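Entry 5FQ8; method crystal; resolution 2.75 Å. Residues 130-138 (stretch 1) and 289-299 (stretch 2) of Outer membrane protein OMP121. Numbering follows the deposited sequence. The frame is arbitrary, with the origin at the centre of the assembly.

Stretch 1 130-138: ANAINPDDV
Stretch 2 289-299: SYDKYTFSARG

This is a polar contact in which alternate side chains of a β-strand reach a loop, a lysine binding its carbonyls and an arginine pairing with its aspartate. Stretch 2 is extended throughout 289-299. Tyr290, Lys292, Thr294, Ser296 and Arg298 point toward stretch 1; Tyr293 and Phe295 point away. Stretch 1 is irregular, with a 3-10 segment at 135-137. The CA atoms of Asn134 and Thr294 lie 7.1 Å apart, those of Asp137 and Ser296 8.8 Å.

Lys292 is fully extended, all four chi angles t. Its NZ donates to Asn131 O at 3.0 Å and to Ile133 O at 2.9 Å. A long cationic side chain suits this place, since it spans the gap to backbone oxygens. Thr294 (chi1 p) packs its CG2 3.4 Å from Ala132 O.

Asn134 (chi1 t) points toward the strand, with CB 3.9 Å from Thr294 OG1. Its OD1 accepts from Asp136 N at 3.0 Å, and its O accepts from Asp137 N at 2.9 Å, bracing the turn.

Asp137 (chi1 m, -79°) forms a salt bridge, OD1 to Arg298 NH2 at 3.0 Å, at the guanidinium edge. Arg298 has chi1 m and chi2 t, with chi3 -96°. Its NE donates to Ser296 OG at 3.2 Å. Both charged partners are buried. The contact covers 321 Å², both sides summed.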

ATOM      1  N   ALA B 130     -25.280  -2.931 -15.030  1.00 35.05           N
ATOM      2  CA  ALA B 130     -26.521  -2.525 -15.646  1.00 25.07           C
ATOM      3  C   ALA B 130     -27.144  -1.353 -14.921  1.00 25.03           C
ATOM      4  O   ALA B 130     -27.867  -0.578 -15.543  1.00 25.33           O
ATOM      5  CB  ALA B 130     -27.489  -3.699 -15.714  1.00 25.19           C
ATOM      6  N   ASN B 131     -26.845  -1.170 -13.643  1.00 24.72           N
ATOM      7  CA  ASN B 131     -27.410  -0.041 -12.930  1.00 24.72           C
ATOM      8  C   ASN B 131     -27.046   1.304 -13.534  1.00 24.90           C
ATOM      9  O   ASN B 131     -27.505   2.325 -13.023  1.00 24.96           O
ATOM     10  CB  ASN B 131     -26.944  -0.061 -11.492  1.00 24.37           C
ATOM     11  CG  ASN B 131     -27.746  -0.952 -10.661  1.00 24.28           C
ATOM     12  OD1 ASN B 131     -28.369  -1.862 -11.161  1.00 30.17           O
ATOM     13  ND2 ASN B 131     -27.765  -0.693  -9.367  1.00 29.25           N
ATOM     14  N   ALA B 132     -26.223   1.336 -14.580  1.00 25.02           N
ATOM     15  CA  ALA B 132     -25.761   2.605 -15.108  1.00 25.20           C
ATOM     16  C   ALA B 132     -26.685   3.140 -16.172  1.00 31.33           C
ATOM     17  O   ALA B 132     -26.753   4.354 -16.373  1.00 25.85           O
ATOM     18  CB  ALA B 132     -24.361   2.464 -15.693  1.00 25.16           C
ATOM     19  N   ILE B 133     -27.375   2.254 -16.880  1.00 25.81           N
ATOM     20  CA  ILE B 133     -28.281   2.696 -17.917  1.00 26.27           C
ATOM     21  C   ILE B 133     -29.355   3.559 -17.290  1.00 26.38           C
ATOM     22  O   ILE B 133     -29.756   3.343 -16.142  1.00 26.14           O
ATOM     23  CB  ILE B 133     -28.850   1.479 -18.663  1.00 26.44           C
ATOM     24  CG1 ILE B 133     -29.773   1.914 -19.775  1.00 26.96           C
ATOM     25  CG2 ILE B 133     -29.620   0.612 -17.751  1.00 45.63           C
ATOM     26  CD1 ILE B 133     -30.061   0.812 -20.702  1.00 27.51           C
ATOM     27  N   ASN B 134     -29.755   4.599 -18.011  1.00 26.77           N
ATOM     28  CA  ASN B 134     -30.784   5.512 -17.547  1.00 46.40           C
ATOM     29  C   ASN B 134     -32.136   5.011 -18.029  1.00 27.29           C
ATOM     30  O   ASN B 134     -32.372   4.978 -19.243  1.00 27.66           O
ATOM     31  CB  ASN B 134     -30.519   6.907 -18.075  1.00 35.26           C
ATOM     32  CG  ASN B 134     -31.702   7.837 -17.910  1.00 38.38           C
ATOM     33  OD1 ASN B 134     -32.605   7.613 -17.107  1.00 41.33           O
ATOM     34  ND2 ASN B 134     -31.681   8.914 -18.662  1.00 28.03           N
ATOM     35  N   PRO B 135     -33.049   4.646 -17.136  1.00 27.19           N
ATOM     36  CA  PRO B 135     -34.330   4.090 -17.587  1.00 41.96           C
ATOM     37  C   PRO B 135     -35.109   4.999 -18.508  1.00 28.08           C
ATOM     38  O   PRO B 135     -35.780   4.497 -19.418  1.00 28.43           O
ATOM     39  CB  PRO B 135     -35.078   3.848 -16.274  1.00 33.65           C
ATOM     40  CG  PRO B 135     -34.405   4.718 -15.276  1.00 29.06           C
ATOM     41  CD  PRO B 135     -32.994   4.802 -15.678  1.00 26.85           C
ATOM     42  N   ASP B 136     -35.013   6.317 -18.334  1.00 28.21           N
ATOM     43  CA  ASP B 136     -35.733   7.230 -19.214  1.00 28.78           C
ATOM     44  C   ASP B 136     -35.338   7.074 -20.676  1.00 29.08           C
ATOM     45  O   ASP B 136     -36.071   7.537 -21.549  1.00 48.18           O
ATOM     46  CB  ASP B 136     -35.510   8.675 -18.779  1.00 28.86           C
ATOM     47  CG  ASP B 136     -36.327   9.050 -17.576  1.00 28.82           C
ATOM     48  OD1 ASP B 136     -37.383   8.431 -17.350  1.00 28.92           O
ATOM     49  OD2 ASP B 136     -35.916   9.976 -16.853  1.00 28.73           O
ATOM     50  N   ASP B 137     -34.215   6.432 -20.973  1.00 28.80           N
ATOM     51  CA  ASP B 137     -33.785   6.238 -22.350  1.00 29.10           C
ATOM     52  C   ASP B 137     -34.316   4.962 -22.962  1.00 29.23           C
ATOM     53  O   ASP B 137     -34.056   4.712 -24.141  1.00 29.54           O
ATOM     54  CB  ASP B 137     -32.261   6.184 -22.439  1.00 28.79           C
ATOM     55  CG  ASP B 137     -31.625   7.537 -22.400  1.00 32.25           C
ATOM     56  OD1 ASP B 137     -32.270   8.514 -22.826  1.00 34.40           O
ATOM     57  OD2 ASP B 137     -30.463   7.613 -21.948  1.00 33.56           O
ATOM     58  N   VAL B 138     -35.012   4.129 -22.200  1.00 32.57           N
ATOM     59  CA  VAL B 138     -35.375   2.813 -22.707  1.00 32.75           C
ATOM     60  C   VAL B 138     -36.671   2.914 -23.492  1.00 29.75           C
ATOM     61  O   VAL B 138     -37.676   3.429 -22.993  1.00 29.91           O
ATOM     62  CB  VAL B 138     -35.497   1.794 -21.574  1.00 29.88           C
ATOM     63  CG1 VAL B 138     -35.762   0.432 -22.153  1.00 28.85           C
ATOM     64  CG2 VAL B 138     -34.229   1.793 -20.776  1.00 35.80           C
ATOM     65  N   SER B 289     -24.773   7.114   0.475  1.00 23.78           N
ATOM     66  CA  SER B 289     -24.809   8.085  -0.592  1.00 24.01           C
ATOM     67  C   SER B 289     -24.650   7.388  -1.920  1.00 23.92           C
ATOM     68  O   SER B 289     -23.955   6.384  -2.035  1.00 23.67           O
ATOM     69  CB  SER B 289     -23.759   9.143  -0.397  1.00 36.03           C
ATOM     70  OG  SER B 289     -24.172  10.017   0.625  1.00 34.74           O
ATOM     71  N   TYR B 290     -25.335   7.923  -2.907  1.00 26.36           N
ATOM     72  CA  TYR B 290     -25.214   7.463  -4.271  1.00 26.30           C
ATOM     73  C   TYR B 290     -25.520   8.672  -5.119  1.00 30.01           C
ATOM     74  O   TYR B 290     -26.576   9.282  -4.951  1.00 28.15           O
ATOM     75  CB  TYR B 290     -26.174   6.327  -4.544  1.00 24.10           C
ATOM     76  CG  TYR B 290     -26.230   5.821  -5.948  1.00 24.16           C
ATOM     77  CD1 TYR B 290     -25.112   5.369  -6.593  1.00 24.02           C
ATOM     78  CD2 TYR B 290     -27.430   5.743  -6.607  1.00 24.38           C
ATOM     79  CE1 TYR B 290     -25.192   4.874  -7.866  1.00 24.12           C
ATOM     80  CE2 TYR B 290     -27.514   5.250  -7.867  1.00 24.48           C
ATOM     81  CZ  TYR B 290     -26.403   4.820  -8.494  1.00 24.34           C
ATOM     82  OH  TYR B 290     -26.525   4.336  -9.763  1.00 24.48           O
ATOM     83  N   ASP B 291     -24.564   9.061  -5.942  1.00 24.57           N
ATOM     84  CA  ASP B 291     -24.761  10.069  -6.959  1.00 24.93           C
ATOM     85  C   ASP B 291     -24.597   9.381  -8.297  1.00 24.93           C
ATOM     86  O   ASP B 291     -23.573   8.754  -8.544  1.00 24.73           O
ATOM     87  CB  ASP B 291     -23.757  11.203  -6.798  1.00 25.07           C
ATOM     88  CG  ASP B 291     -23.883  11.890  -5.479  1.00 31.16           C
ATOM     89  OD1 ASP B 291     -25.020  12.025  -5.004  1.00 31.23           O
ATOM     90  OD2 ASP B 291     -22.855  12.298  -4.902  1.00 33.34           O
ATOM     91  N   LYS B 292     -25.620   9.443  -9.132  1.00 25.77           N
ATOM     92  CA  LYS B 292     -25.533   8.920 -10.481  1.00 25.27           C
ATOM     93  C   LYS B 292     -25.629  10.086 -11.448  1.00 25.69           C
ATOM     94  O   LYS B 292     -26.429  10.998 -11.239  1.00 25.97           O
ATOM     95  CB  LYS B 292     -26.623   7.894 -10.722  1.00 25.24           C
ATOM     96  CG  LYS B 292     -26.570   7.217 -12.058  1.00 25.35           C
ATOM     97  CD  LYS B 292     -27.806   6.405 -12.302  1.00 25.42           C
ATOM     98  CE  LYS B 292     -27.675   5.609 -13.561  1.00 25.53           C
ATOM     99  NZ  LYS B 292     -28.888   4.845 -13.869  1.00 25.67           N
ATOM    100  N   TYR B 293     -24.761  10.093 -12.457  1.00 26.38           N
ATOM    101  CA  TYR B 293     -24.822  11.030 -13.576  1.00 28.08           C
ATOM    102  C   TYR B 293     -24.605  10.243 -14.856  1.00 28.34           C
ATOM    103  O   TYR B 293     -23.668   9.454 -14.941  1.00 33.29           O
ATOM    104  CB  TYR B 293     -23.762  12.126 -13.496  1.00 26.37           C
ATOM    105  CG  TYR B 293     -23.885  13.157 -12.399  1.00 26.44           C
ATOM    106  CD1 TYR B 293     -23.299  12.950 -11.170  1.00 35.24           C
ATOM    107  CD2 TYR B 293     -24.528  14.361 -12.614  1.00 26.88           C
ATOM    108  CE1 TYR B 293     -23.381  13.886 -10.170  1.00 43.96           C
ATOM    109  CE2 TYR B 293     -24.614  15.305 -11.618  1.00 35.41           C
ATOM    110  CZ  TYR B 293     -24.038  15.059 -10.396  1.00 51.12           C
ATOM    111  OH  TYR B 293     -24.109  15.981  -9.382  1.00 73.55           O
ATOM    112  N   THR B 294     -25.449  10.456 -15.847  1.00 32.61           N
ATOM    113  CA  THR B 294     -25.233   9.878 -17.164  1.00 35.46           C
ATOM    114  C   THR B 294     -25.372  10.950 -18.228  1.00 29.03           C
ATOM    115  O   THR B 294     -25.997  11.982 -18.008  1.00 27.62           O
ATOM    116  CB  THR B 294     -26.223   8.763 -17.471  1.00 36.89           C
ATOM    117  OG1 THR B 294     -27.544   9.314 -17.613  1.00 36.30           O
ATOM    118  CG2 THR B 294     -26.212   7.755 -16.358  1.00 49.18           C
ATOM    119  N   PHE B 295     -24.766  10.690 -19.382  1.00 27.54           N
ATOM    120  CA  PHE B 295     -24.932  11.507 -20.569  1.00 28.09           C
ATOM    121  C   PHE B 295     -24.920  10.579 -21.764  1.00 28.23           C
ATOM    122  O   PHE B 295     -24.120   9.654 -21.805  1.00 27.96           O
ATOM    123  CB  PHE B 295     -23.834  12.557 -20.701  1.00 28.48           C
ATOM    124  CG  PHE B 295     -24.027  13.478 -21.866  1.00 36.01           C
ATOM    125  CD1 PHE B 295     -24.829  14.596 -21.745  1.00 29.24           C
ATOM    126  CD2 PHE B 295     -23.432  13.211 -23.089  1.00 35.98           C
ATOM    127  CE1 PHE B 295     -25.025  15.428 -22.802  1.00 29.84           C
ATOM    128  CE2 PHE B 295     -23.624  14.042 -24.148  1.00 30.41           C
ATOM    129  CZ  PHE B 295     -24.421  15.156 -24.008  1.00 30.09           C
ATOM    130  N   SER B 296     -25.817  10.803 -22.719  1.00 28.69           N
ATOM    131  CA  SER B 296     -25.909   9.952 -23.897  1.00 28.91           C
ATOM    132  C   SER B 296     -26.158  10.787 -25.141  1.00 29.55           C
ATOM    133  O   SER B 296     -26.723  11.875 -25.075  1.00 29.86           O
ATOM    134  CB  SER B 296     -27.014   8.917 -23.753  1.00 28.79           C
ATOM    135  OG  SER B 296     -27.148   8.168 -24.945  1.00 29.08           O
ATOM    136  N   ALA B 297     -25.718  10.267 -26.275  1.00 29.79           N
ATOM    137  CA  ALA B 297     -25.901  10.929 -27.554  1.00 30.44           C
ATOM    138  C   ALA B 297     -25.970   9.839 -28.600  1.00 30.62           C
ATOM    139  O   ALA B 297     -25.027   9.068 -28.738  1.00 30.40           O
ATOM    140  CB  ALA B 297     -24.769  11.898 -27.848  1.00 30.65           C
ATOM    141  N   ARG B 298     -27.084   9.754 -29.304  1.00 31.04           N
ATOM    142  CA  ARG B 298     -27.324   8.674 -30.238  1.00 31.25           C
ATOM    143  C   ARG B 298     -27.831   9.260 -31.536  1.00 32.00           C
ATOM    144  O   ARG B 298     -28.745  10.087 -31.532  1.00 32.31           O
ATOM    145  CB  ARG B 298     -28.327   7.676 -29.672  1.00 30.99           C
ATOM    146  CG  ARG B 298     -27.783   6.859 -28.560  1.00 30.31           C
ATOM    147  CD  ARG B 298     -28.828   6.045 -27.895  1.00 30.08           C
ATOM    148  NE  ARG B 298     -29.336   6.710 -26.708  1.00 29.81           N
ATOM    149  CZ  ARG B 298     -30.620   6.874 -26.453  1.00 29.98           C
ATOM    150  NH1 ARG B 298     -31.514   6.425 -27.311  1.00 30.40           N
ATOM    151  NH2 ARG B 298     -31.006   7.484 -25.350  1.00 29.75           N
ATOM    152  N   GLY B 299     -27.248   8.830 -32.636  1.00 32.32           N
ATOM    153  CA  GLY B 299     -27.644   9.326 -33.932  1.00 33.07           C
ATOM    154  C   GLY B 299     -27.544   8.254 -34.986  1.00 33.35           C
ATOM    155  O   GLY B 299     -26.808   7.277 -34.849  1.00 33.01           O
TER